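Local coordinates for protein halocarboxylic acid dehalogenase DehI (PDB 3BJX) that probably hydrolyses the carbon-halogen bond of alpha-haloacids, as a group I haloacid dehalogenase with an all-helical fold, at residues P99-D111 with W211-L223. Residues are numbered along the deposited sequence; the frame is centred on the assembly and turned at random.
Sequences PNLKERLYAAGFD and WPKVLQIVTDEVL
R104 sends CG trans to its own backbone N (chi1 175°) and then bends at chi2, which turns the NE/NH2 edge of the guanidinium to E221, whose chain runs straight beyond CG to meet it. The grip is side-on: NE of R104 donates to OE1 of E221 at 2.8 Å, nearly straight, and NH2 of R104 to OE2 of E221 at 2.9 Å, each oxygen offering its syn lone pair. Guanidinium and carboxylate are only 21° from coplanar. I217 packs on the arginine from another side, its CD1 sitting over the centre of one guanidinium face, 3.5 Å above the plane. The same methyl also reaches CB of A108 (3.7 Å) and CD2 of L105.

Toward V222, L101 spreads its two methyls, CD1 onto CG2 of V222 (3.9 Å) and CD2 onto CG1 of V218. At the other end, CG2 of V214 lies over a face of the F110 ring, 3.4 Å from CZ of F110, while the extended K213 lays CE against CB of A108 and its NZ makes a weak hydrogen bond to O of A108.

Deeper in, I294 of helix 267-299 touches L101 and V218, and helix 112-143 backs L105 and V214. The arrangement is helix-helix packing at the chain's periphery: the short helix 101-107 crosses helix 212-223, their N-to-C directions 134° apart, closer to antiparallel than parallel, with an apolar seam flanked by the R104-E221 salt bridge, within DehI's all-helical fold.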
loop_
_atom_site.group_PDB
_atom_site.type_symbol
_atom_site.label_atom_id
_atom_site.label_comp_id
_atom_site.label_asym_id
_atom_site.label_seq_id
_atom_site.Cartn_x
_atom_site.Cartn_y
_atom_site.Cartn_z
ATOM N N PRO A 99 18.263 4.394 23.594
ATOM C CA PRO A 99 17.669 4.827 24.868
ATOM C C PRO A 99 17.528 3.645 25.824
ATOM O O PRO A 99 17.018 2.609 25.427
ATOM C CB PRO A 99 16.248 5.306 24.469
ATOM C CG PRO A 99 16.070 4.967 22.991
ATOM C CD PRO A 99 17.465 4.821 22.428
ATOM N N ASN A 100 17.972 3.779 27.069
ATOM C CA ASN A 100 17.661 2.747 28.061
ATOM C C ASN A 100 16.210 2.918 28.522
ATOM O O ASN A 100 15.926 3.681 29.448
ATOM C CB ASN A 100 18.662 2.755 29.225
ATOM C CG ASN A 100 18.341 1.712 30.292
ATOM O OD1 ASN A 100 17.241 1.694 30.849
ATOM N ND2 ASN A 100 19.302 0.846 30.587
ATOM N N LEU A 101 15.301 2.213 27.854
ATOM C CA LEU A 101 13.846 2.358 28.062
ATOM C C LEU A 101 13.326 1.947 29.454
ATOM O O LEU A 101 12.369 2.530 29.955
ATOM C CB LEU A 101 13.061 1.620 26.967
ATOM C CG LEU A 101 11.543 1.794 26.898
ATOM C CD1 LEU A 101 11.102 3.277 26.946
ATOM C CD2 LEU A 101 11.022 1.117 25.641
ATOM N N LYS A 102 13.955 0.949 30.059
ATOM C CA LYS A 102 13.609 0.518 31.403
ATOM C C LYS A 102 13.838 1.624 32.443
ATOM O O LYS A 102 12.919 1.975 33.169
ATOM C CB LYS A 102 14.399 -0.737 31.736
ATOM C CG LYS A 102 14.133 -1.322 33.099
ATOM C CD LYS A 102 15.044 -2.528 33.350
ATOM C CE LYS A 102 15.263 -3.338 32.061
ATOM N NZ LYS A 102 15.153 -4.795 32.320
ATOM N N GLU A 103 15.054 2.173 32.504
ATOM C CA GLU A 103 15.358 3.337 33.371
ATOM C C GLU A 103 14.441 4.546 33.098
ATOM O O GLU A 103 14.080 5.284 34.016
ATOM C CB GLU A 103 16.832 3.765 33.243
ATOM C CG GLU A 103 17.890 2.801 33.838
ATOM C CD GLU A 103 17.693 2.491 35.343
ATOM O OE1 GLU A 103 17.168 3.344 36.118
ATOM O OE2 GLU A 103 18.083 1.370 35.753
ATOM N N ARG A 104 14.079 4.738 31.829
ATOM C CA ARG A 104 13.110 5.752 31.414
ATOM C C ARG A 104 11.733 5.538 32.015
ATOM O O ARG A 104 11.064 6.494 32.408
ATOM C CB ARG A 104 13.011 5.799 29.873
ATOM C CG ARG A 104 11.932 6.751 29.327
ATOM C CD ARG A 104 12.245 8.201 29.705
ATOM N NE ARG A 104 11.186 9.164 29.388
ATOM C CZ ARG A 104 10.297 9.641 30.254
ATOM N NH1 ARG A 104 10.307 9.239 31.518
ATOM N NH2 ARG A 104 9.382 10.532 29.850
ATOM N N LEU A 105 11.290 4.287 32.040
ATOM C CA LEU A 105 9.992 3.951 32.594
ATOM C C LEU A 105 10.020 4.036 34.117
ATOM O O LEU A 105 9.043 4.449 34.723
ATOM C CB LEU A 105 9.510 2.576 32.087
ATOM C CG LEU A 105 9.176 2.561 30.576
ATOM C CD1 LEU A 105 8.942 1.141 30.088
ATOM C CD2 LEU A 105 8.010 3.498 30.207
ATOM N N TYR A 106 11.155 3.696 34.729
ATOM C CA TYR A 106 11.378 4.008 36.137
ATOM C C TYR A 106 11.131 5.484 36.408
ATOM O O TYR A 106 10.375 5.836 37.313
ATOM C CB TYR A 106 12.813 3.680 36.555
ATOM C CG TYR A 106 13.121 2.206 36.707
ATOM C CD1 TYR A 106 12.125 1.280 37.010
ATOM C CD2 TYR A 106 14.425 1.756 36.616
ATOM C CE1 TYR A 106 12.430 -0.070 37.175
ATOM C CE2 TYR A 106 14.744 0.410 36.779
ATOM C CZ TYR A 106 13.753 -0.497 37.058
ATOM O OH TYR A 106 14.105 -1.828 37.198
ATOM N N ALA A 107 11.792 6.336 35.621
ATOM C CA ALA A 107 11.693 7.780 35.747
ATOM C C ALA A 107 10.259 8.264 35.569
ATOM O O ALA A 107 9.863 9.285 36.141
ATOM C CB ALA A 107 12.614 8.452 34.749
ATOM N N ALA A 108 9.478 7.533 34.777
ATOM C CA ALA A 108 8.047 7.797 34.683
ATOM C C ALA A 108 7.305 7.065 35.809
ATOM O O ALA A 108 6.105 7.263 35.987
ATOM C CB ALA A 108 7.526 7.386 33.313
ATOM N N GLY A 109 8.083 6.307 36.598
ATOM C CA GLY A 109 7.699 5.126 37.431
ATOM C C GLY A 109 6.259 4.695 37.568
ATOM O O GLY A 109 5.504 5.384 38.252
ATOM N N PHE A 110 5.823 3.552 37.024
ATOM C CA PHE A 110 6.519 2.296 36.625
ATOM C C PHE A 110 7.606 1.606 37.471
ATOM O O PHE A 110 8.763 2.030 37.540
ATOM C CB PHE A 110 6.767 2.203 35.111
ATOM C CG PHE A 110 5.652 2.790 34.290
ATOM C CD1 PHE A 110 4.418 2.159 34.218
ATOM C CD2 PHE A 110 5.831 3.999 33.610
ATOM C CE1 PHE A 110 3.381 2.712 33.479
ATOM C CE2 PHE A 110 4.809 4.554 32.878
ATOM C CZ PHE A 110 3.578 3.914 32.810
ATOM N N ASP A 111 7.167 0.526 38.120
ATOM C CA ASP A 111 8.031 -0.391 38.861
ATOM C C ASP A 111 8.275 -1.634 37.999
ATOM O O ASP A 111 7.737 -1.726 36.899
ATOM C CB ASP A 111 7.390 -0.751 40.216
ATOM C CG ASP A 111 6.002 -1.399 40.065
ATOM O OD1 ASP A 111 4.982 -0.673 40.128
ATOM O OD2 ASP A 111 5.935 -2.638 39.880
ATOM N N TRP A 211 -1.640 1.564 29.042
ATOM C CA TRP A 211 -0.807 2.444 29.853
ATOM C C TRP A 211 -0.497 3.634 28.968
ATOM O O TRP A 211 0.565 3.670 28.329
ATOM C CB TRP A 211 0.453 1.716 30.320
ATOM C CG TRP A 211 0.136 0.444 30.998
ATOM C CD1 TRP A 211 -0.271 0.294 32.278
ATOM C CD2 TRP A 211 0.151 -0.873 30.416
ATOM N NE1 TRP A 211 -0.493 -1.036 32.552
ATOM C CE2 TRP A 211 -0.244 -1.773 31.423
ATOM C CE3 TRP A 211 0.474 -1.375 29.144
ATOM C CZ2 TRP A 211 -0.331 -3.153 31.208
ATOM C CZ3 TRP A 211 0.392 -2.746 28.935
ATOM C CH2 TRP A 211 -0.026 -3.618 29.963
ATOM N N PRO A 212 -1.436 4.602 28.902
ATOM C CA PRO A 212 -1.308 5.760 28.014
ATOM C C PRO A 212 0.043 6.453 28.046
ATOM O O PRO A 212 0.478 6.912 27.017
ATOM C CB PRO A 212 -2.420 6.706 28.502
ATOM C CG PRO A 212 -3.461 5.788 28.992
ATOM C CD PRO A 212 -2.693 4.678 29.683
ATOM N N LYS A 213 0.700 6.514 29.193
ATOM C CA LYS A 213 1.991 7.201 29.310
ATOM C C LYS A 213 3.136 6.372 28.719
ATOM O O LYS A 213 4.118 6.940 28.236
ATOM C CB LYS A 213 2.276 7.575 30.781
ATOM C CG LYS A 213 3.524 8.472 30.985
ATOM C CD LYS A 213 3.981 8.472 32.446
ATOM C CE LYS A 213 4.792 9.748 32.787
ATOM N NZ LYS A 213 4.920 10.021 34.275
ATOM N N VAL A 214 3.018 5.044 28.765
ATOM C CA VAL A 214 3.955 4.139 28.097
ATOM C C VAL A 214 3.888 4.371 26.575
ATOM O O VAL A 214 4.929 4.493 25.894
ATOM C CB VAL A 214 3.639 2.631 28.417
ATOM C CG1 VAL A 214 4.352 1.692 27.450
ATOM C CG2 VAL A 214 4.009 2.284 29.852
ATOM N N LEU A 215 2.662 4.447 26.061
ATOM C CA LEU A 215 2.416 4.659 24.649
ATOM C C LEU A 215 2.968 6.019 24.215
ATOM O O LEU A 215 3.596 6.132 23.147
ATOM C CB LEU A 215 0.927 4.548 24.317
ATOM C CG LEU A 215 0.526 4.812 22.848
ATOM C CD1 LEU A 215 1.298 3.945 21.849
ATOM C CD2 LEU A 215 -0.949 4.615 22.678
ATOM N N GLN A 216 2.763 7.035 25.049
ATOM C CA GLN A 216 3.314 8.351 24.769
ATOM C C GLN A 216 4.845 8.350 24.651
ATOM O O GLN A 216 5.389 8.830 23.660
ATOM C CB GLN A 216 2.850 9.342 25.826
ATOM C CG GLN A 216 3.426 10.725 25.631
ATOM C CD GLN A 216 2.526 11.803 26.171
ATOM O OE1 GLN A 216 2.083 11.746 27.327
ATOM N NE2 GLN A 216 2.243 12.803 25.341
ATOM N N ILE A 217 5.521 7.816 25.667
ATOM C CA ILE A 217 6.982 7.723 25.729
ATOM C C ILE A 217 7.559 6.932 24.559
ATOM O O ILE A 217 8.507 7.384 23.906
ATOM C CB ILE A 217 7.441 7.088 27.077
ATOM C CG1 ILE A 217 7.163 8.044 28.241
ATOM C CG2 ILE A 217 8.913 6.688 27.053
ATOM C CD1 ILE A 217 7.490 7.463 29.594
ATOM N N VAL A 218 6.981 5.761 24.275
ATOM C CA VAL A 218 7.494 4.941 23.162
ATOM C C VAL A 218 7.217 5.579 21.797
ATOM O O VAL A 218 8.015 5.419 20.867
ATOM C CB VAL A 218 7.053 3.437 23.238
ATOM C CG1 VAL A 218 7.377 2.846 24.633
ATOM C CG2 VAL A 218 5.571 3.253 22.867
ATOM N N THR A 219 6.119 6.333 21.691
ATOM C CA THR A 219 5.798 7.063 20.455
ATOM C C THR A 219 6.757 8.232 20.246
ATOM O O THR A 219 7.445 8.290 19.216
ATOM C CB THR A 219 4.301 7.554 20.404
ATOM O OG1 THR A 219 3.408 6.430 20.374
ATOM C CG2 THR A 219 4.030 8.451 19.188
ATOM N N ASP A 220 6.812 9.147 21.221
ATOM C CA ASP A 220 7.500 10.451 21.040
ATOM C C ASP A 220 9.009 10.396 21.256
ATOM O O ASP A 220 9.754 11.234 20.739
ATOM C CB ASP A 220 6.904 11.549 21.951
ATOM C CG ASP A 220 5.460 11.907 21.596
ATOM O OD1 ASP A 220 4.985 11.572 20.487
ATOM O OD2 ASP A 220 4.796 12.543 22.435
ATOM N N GLU A 221 9.446 9.416 22.028
ATOM C CA GLU A 221 10.826 9.355 22.470
ATOM C C GLU A 221 11.580 8.167 21.888
ATOM O O GLU A 221 12.818 8.229 21.708
ATOM C CB GLU A 221 10.898 9.317 24.005
ATOM C CG GLU A 221 9.950 10.283 24.719
ATOM C CD GLU A 221 10.106 10.233 26.236
ATOM O OE1 GLU A 221 11.172 9.759 26.701
ATOM O OE2 GLU A 221 9.176 10.658 26.968
ATOM N N VAL A 222 10.857 7.081 21.621
ATOM C CA VAL A 222 11.471 5.879 21.056
ATOM C C VAL A 222 11.244 5.812 19.536
ATOM O O VAL A 222 12.189 5.672 18.781
ATOM C CB VAL A 222 11.025 4.538 21.792
ATOM C CG1 VAL A 222 11.766 3.309 21.235
ATOM C CG2 VAL A 222 11.240 4.626 23.306
ATOM N N LEU A 223 10.004 5.927 19.084
ATOM C CA LEU A 223 9.715 5.712 17.666
ATOM C C LEU A 223 9.888 6.948 16.790
ATOM O O LEU A 223 10.184 6.821 15.591
ATOM C CB LEU A 223 8.319 5.124 17.476
ATOM C CG LEU A 223 8.034 3.709 18.005
ATOM C CD1 LEU A 223 6.622 3.271 17.602
ATOM C CD2 LEU A 223 9.077 2.700 17.507
#